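Local coordinates for protein alpha-1,3-glucanase (PDB 7C7D) that probably hydrolyses internal alpha-1,3-glucosidic linkages of alpha-1,3-glucan, as a thermostable GH87 glycoside hydrolase, at residues L135-V148 with H159-R171. Residues are numbered along the deposited sequence; the frame is centred on the assembly and turned at random.
Sequences LDRSLTVTSKYSYV and HHFYDNTRLLLGR
Thr165 OG1 donates to Thr140 O at 2.7 Å and accepts from a bound water, which in turn accepts from Thr140 N and donates to Arg166 O. The hydroxyl reaches across because OG1 stands anti to the backbone N (chi1 -176°), and it meets the carbonyl 18° off its plane. Beside this polar link, Leu139 CD2 packs on Leu167 CB at 3.6 Å; farther along, near Arg137, Leu135 CD1 lies 3.9 Å from Leu169 CD2. Strands 137-142 and 163-169 run antiparallel (166°) yet belong to different sheets of the beta-sandwich-like N-terminal domain, pairing with 123-130 and 109-117 respectively; no beta bridge joins them, and the join is side chain to side chain, side chain to backbone and through water. At one end NH2 of Arg137 makes a weak bond of 3.3 Å to Leu169 O, which lies at the guanidinium edge near its plane. Beyond the type I turn 143-146 the backbones close up: Val148 and His159 form a single antiparallel hydrogen-bonded pair, and Tyr147 N donates to His160 O at 2.9 Å. Ser146 OG donates to Tyr162 O at 3.0 Å from above the carbonyl plane, not along a lone pair. Towards the beta-helix, His160 ND1 bonds Asn402 and Asp163 OD1 bonds His326.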
# COMPACT_ATOMS: atom_id res chain seq x y z
N LEU A 135 3.50 26.37 -17.36
CA LEU A 135 4.69 26.30 -16.53
C LEU A 135 5.89 25.92 -17.40
O LEU A 135 5.75 25.28 -18.44
CB LEU A 135 4.53 25.26 -15.43
CG LEU A 135 3.44 25.50 -14.38
CD1 LEU A 135 3.84 24.84 -13.07
CD2 LEU A 135 3.19 26.99 -14.18
N ASP A 136 7.08 26.31 -16.94
CA ASP A 136 8.29 26.10 -17.72
C ASP A 136 8.94 24.76 -17.47
O ASP A 136 10.12 24.57 -17.77
CB ASP A 136 9.29 27.22 -17.46
CG ASP A 136 9.74 27.27 -16.04
OD1 ASP A 136 9.18 26.55 -15.18
OD2 ASP A 136 10.68 28.05 -15.78
N ARG A 137 8.21 23.83 -16.88
CA ARG A 137 8.65 22.45 -16.78
C ARG A 137 7.44 21.58 -17.02
O ARG A 137 6.29 22.03 -16.89
CB ARG A 137 9.20 22.13 -15.41
CG ARG A 137 10.63 22.46 -15.17
CD ARG A 137 10.90 22.61 -13.67
NE ARG A 137 10.30 23.81 -13.08
CZ ARG A 137 9.01 23.99 -12.76
NH1 ARG A 137 8.11 23.02 -12.86
NH2 ARG A 137 8.63 25.15 -12.25
N SER A 138 7.69 20.33 -17.37
CA SER A 138 6.64 19.38 -17.64
C SER A 138 6.87 18.14 -16.80
O SER A 138 7.95 17.93 -16.23
CB SER A 138 6.62 19.00 -19.12
OG SER A 138 7.86 18.43 -19.50
N LEU A 139 5.84 17.31 -16.72
CA LEU A 139 5.96 16.03 -16.03
C LEU A 139 6.49 15.00 -17.00
O LEU A 139 6.02 14.92 -18.14
CB LEU A 139 4.59 15.59 -15.51
CG LEU A 139 3.98 16.42 -14.38
CD1 LEU A 139 2.47 16.28 -14.39
CD2 LEU A 139 4.56 15.99 -13.04
N THR A 140 7.46 14.21 -16.57
CA THR A 140 7.92 13.08 -17.36
C THR A 140 6.96 11.91 -17.17
O THR A 140 6.64 11.55 -16.04
CB THR A 140 9.33 12.68 -16.93
OG1 THR A 140 10.21 13.79 -17.12
CG2 THR A 140 9.83 11.48 -17.73
N VAL A 141 6.49 11.34 -18.27
CA VAL A 141 5.58 10.20 -18.22
C VAL A 141 6.19 9.06 -19.03
O VAL A 141 6.73 9.27 -20.12
CB VAL A 141 4.17 10.55 -18.73
CG1 VAL A 141 3.44 11.44 -17.72
CG2 VAL A 141 4.21 11.23 -20.08
N THR A 142 6.13 7.86 -18.47
CA THR A 142 6.76 6.72 -19.12
C THR A 142 6.04 5.44 -18.76
O THR A 142 5.31 5.36 -17.77
CB THR A 142 8.25 6.62 -18.75
OG1 THR A 142 8.84 5.53 -19.48
CG2 THR A 142 8.42 6.38 -17.25
N SER A 143 6.27 4.43 -19.60
CA SER A 143 5.83 3.06 -19.36
C SER A 143 6.95 2.18 -18.82
O SER A 143 6.72 1.00 -18.54
CB SER A 143 5.28 2.44 -20.65
OG SER A 143 6.27 2.47 -21.68
N LYS A 144 8.15 2.75 -18.62
CA LYS A 144 9.32 1.97 -18.25
C LYS A 144 9.10 1.16 -16.98
O LYS A 144 9.54 0.01 -16.89
CB LYS A 144 10.53 2.90 -18.09
CG LYS A 144 11.75 2.22 -17.50
CD LYS A 144 12.92 3.16 -17.35
CE LYS A 144 14.13 2.41 -16.83
NZ LYS A 144 15.31 3.30 -16.65
N TYR A 145 8.42 1.74 -15.99
CA TYR A 145 8.24 1.11 -14.69
C TYR A 145 6.94 0.34 -14.58
O TYR A 145 6.61 -0.15 -13.49
CB TYR A 145 8.35 2.15 -13.57
CG TYR A 145 9.56 3.02 -13.73
CD1 TYR A 145 10.82 2.55 -13.40
CD2 TYR A 145 9.46 4.31 -14.23
CE1 TYR A 145 11.94 3.34 -13.56
CE2 TYR A 145 10.57 5.11 -14.40
CZ TYR A 145 11.81 4.62 -14.06
OH TYR A 145 12.92 5.42 -14.22
N SER A 146 6.20 0.23 -15.68
CA SER A 146 4.86 -0.32 -15.71
C SER A 146 4.82 -1.57 -16.58
O SER A 146 5.79 -1.91 -17.26
CB SER A 146 3.87 0.73 -16.25
OG SER A 146 3.85 1.88 -15.42
N TYR A 147 3.67 -2.27 -16.54
CA TYR A 147 3.42 -3.46 -17.34
C TYR A 147 4.29 -4.62 -16.89
O TYR A 147 5.28 -4.99 -17.54
CB TYR A 147 3.54 -3.19 -18.84
CG TYR A 147 2.62 -2.08 -19.30
CD1 TYR A 147 1.30 -2.33 -19.64
CD2 TYR A 147 3.08 -0.77 -19.36
CE1 TYR A 147 0.45 -1.30 -20.04
CE2 TYR A 147 2.24 0.26 -19.75
CZ TYR A 147 0.94 -0.01 -20.10
OH TYR A 147 0.10 1.00 -20.49
N VAL A 148 3.93 -5.20 -15.75
CA VAL A 148 4.71 -6.20 -15.04
C VAL A 148 3.97 -7.53 -15.14
O VAL A 148 2.77 -7.61 -14.84
CB VAL A 148 4.90 -5.79 -13.57
CG1 VAL A 148 5.57 -6.90 -12.78
CG2 VAL A 148 5.69 -4.49 -13.48
N HIS A 159 -0.00 -6.56 -15.04
CA HIS A 159 -0.53 -5.60 -14.08
C HIS A 159 0.44 -4.43 -13.98
O HIS A 159 1.40 -4.32 -14.75
CB HIS A 159 -0.83 -6.27 -12.73
CG HIS A 159 0.34 -7.00 -12.14
ND1 HIS A 159 0.66 -8.30 -12.48
CD2 HIS A 159 1.25 -6.62 -11.21
CE1 HIS A 159 1.72 -8.68 -11.79
NE2 HIS A 159 2.10 -7.69 -11.01
N HIS A 160 0.18 -3.53 -13.03
CA HIS A 160 1.07 -2.40 -12.76
C HIS A 160 1.10 -1.43 -13.94
O HIS A 160 2.17 -1.05 -14.42
CB HIS A 160 2.48 -2.92 -12.40
CG HIS A 160 3.24 -2.05 -11.45
ND1 HIS A 160 2.93 -1.96 -10.11
CD2 HIS A 160 4.34 -1.28 -11.65
CE1 HIS A 160 3.80 -1.15 -9.52
NE2 HIS A 160 4.66 -0.73 -10.43
N PHE A 161 -0.08 -1.04 -14.41
CA PHE A 161 -0.18 -0.20 -15.61
C PHE A 161 0.16 1.25 -15.34
O PHE A 161 0.54 1.98 -16.27
CB PHE A 161 -1.60 -0.25 -16.17
CG PHE A 161 -2.13 -1.64 -16.37
CD1 PHE A 161 -1.38 -2.58 -17.05
CD2 PHE A 161 -3.37 -2.00 -15.87
CE1 PHE A 161 -1.87 -3.86 -17.24
CE2 PHE A 161 -3.85 -3.27 -16.04
CZ PHE A 161 -3.11 -4.21 -16.73
N TYR A 162 -0.01 1.71 -14.11
CA TYR A 162 0.15 3.12 -13.77
C TYR A 162 1.52 3.36 -13.16
O TYR A 162 2.30 2.44 -12.92
CB TYR A 162 -0.98 3.58 -12.82
CG TYR A 162 -2.35 3.56 -13.47
CD1 TYR A 162 -3.09 2.39 -13.55
CD2 TYR A 162 -2.89 4.72 -14.05
CE1 TYR A 162 -4.33 2.36 -14.17
CE2 TYR A 162 -4.11 4.70 -14.68
CZ TYR A 162 -4.83 3.52 -14.74
OH TYR A 162 -6.05 3.50 -15.37
N ASP A 163 1.79 4.64 -12.92
CA ASP A 163 3.06 5.13 -12.40
C ASP A 163 2.75 6.50 -11.82
O ASP A 163 1.72 7.10 -12.13
CB ASP A 163 4.07 5.24 -13.55
CG ASP A 163 5.45 5.59 -13.08
OD1 ASP A 163 5.91 4.96 -12.11
OD2 ASP A 163 6.07 6.48 -13.71
N ASN A 164 3.66 7.01 -11.00
CA ASN A 164 3.50 8.33 -10.39
C ASN A 164 4.66 9.22 -10.80
O ASN A 164 5.83 8.83 -10.71
CB ASN A 164 3.40 8.23 -8.86
CG ASN A 164 2.06 7.69 -8.42
OD1 ASN A 164 1.15 8.45 -8.09
ND2 ASN A 164 1.91 6.36 -8.43
N THR A 165 4.32 10.42 -11.24
CA THR A 165 5.31 11.41 -11.63
C THR A 165 5.04 12.69 -10.84
O THR A 165 3.88 13.04 -10.59
CB THR A 165 5.26 11.64 -13.15
OG1 THR A 165 6.29 12.55 -13.52
CG2 THR A 165 3.90 12.17 -13.60
N ARG A 166 6.11 13.36 -10.42
CA ARG A 166 5.97 14.50 -9.52
C ARG A 166 6.75 15.70 -10.02
O ARG A 166 7.70 15.58 -10.80
CB ARG A 166 6.41 14.15 -8.09
CG ARG A 166 7.91 13.98 -7.91
CD ARG A 166 8.28 13.71 -6.45
NE ARG A 166 9.72 13.56 -6.28
CZ ARG A 166 10.34 13.47 -5.11
NH1 ARG A 166 9.65 13.53 -3.98
NH2 ARG A 166 11.66 13.34 -5.06
N LEU A 167 6.36 16.87 -9.53
CA LEU A 167 6.99 18.12 -9.93
C LEU A 167 6.72 19.16 -8.87
O LEU A 167 5.57 19.32 -8.43
CB LEU A 167 6.40 18.58 -11.27
CG LEU A 167 7.06 19.70 -12.06
CD1 LEU A 167 8.56 19.51 -12.12
CD2 LEU A 167 6.47 19.74 -13.46
N LEU A 168 7.76 19.87 -8.44
CA LEU A 168 7.56 21.11 -7.71
C LEU A 168 7.03 22.15 -8.68
O LEU A 168 7.55 22.29 -9.79
CB LEU A 168 8.88 21.59 -7.10
CG LEU A 168 9.46 20.76 -5.95
CD1 LEU A 168 10.90 21.17 -5.66
CD2 LEU A 168 8.61 20.87 -4.70
N LEU A 169 5.98 22.87 -8.28
CA LEU A 169 5.35 23.80 -9.21
C LEU A 169 6.17 25.07 -9.43
O LEU A 169 5.93 25.78 -10.41
CB LEU A 169 3.94 24.16 -8.75
CG LEU A 169 2.92 23.01 -8.77
CD1 LEU A 169 1.62 23.45 -8.12
CD2 LEU A 169 2.68 22.50 -10.18
N GLY A 170 7.12 25.38 -8.55
CA GLY A 170 7.78 26.67 -8.58
C GLY A 170 6.89 27.83 -8.22
O GLY A 170 7.31 28.99 -8.32
N ARG A 171 5.67 27.54 -7.78
CA ARG A 171 4.61 28.48 -7.46
C ARG A 171 3.87 27.87 -6.29
O ARG A 171 3.94 26.66 -6.07
CB ARG A 171 3.66 28.60 -8.66
CG ARG A 171 2.84 29.87 -8.76
CD ARG A 171 1.63 29.62 -9.65
NE ARG A 171 0.93 30.85 -10.00
CZ ARG A 171 0.89 31.38 -11.23
NH1 ARG A 171 1.49 30.77 -12.24
NH2 ARG A 171 0.23 32.51 -11.43
O HOH W 1 8.28 14.55 -13.68
O HOH W 2 2.59 3.77 -17.74
O HOH W 3 7.03 0.55 -10.59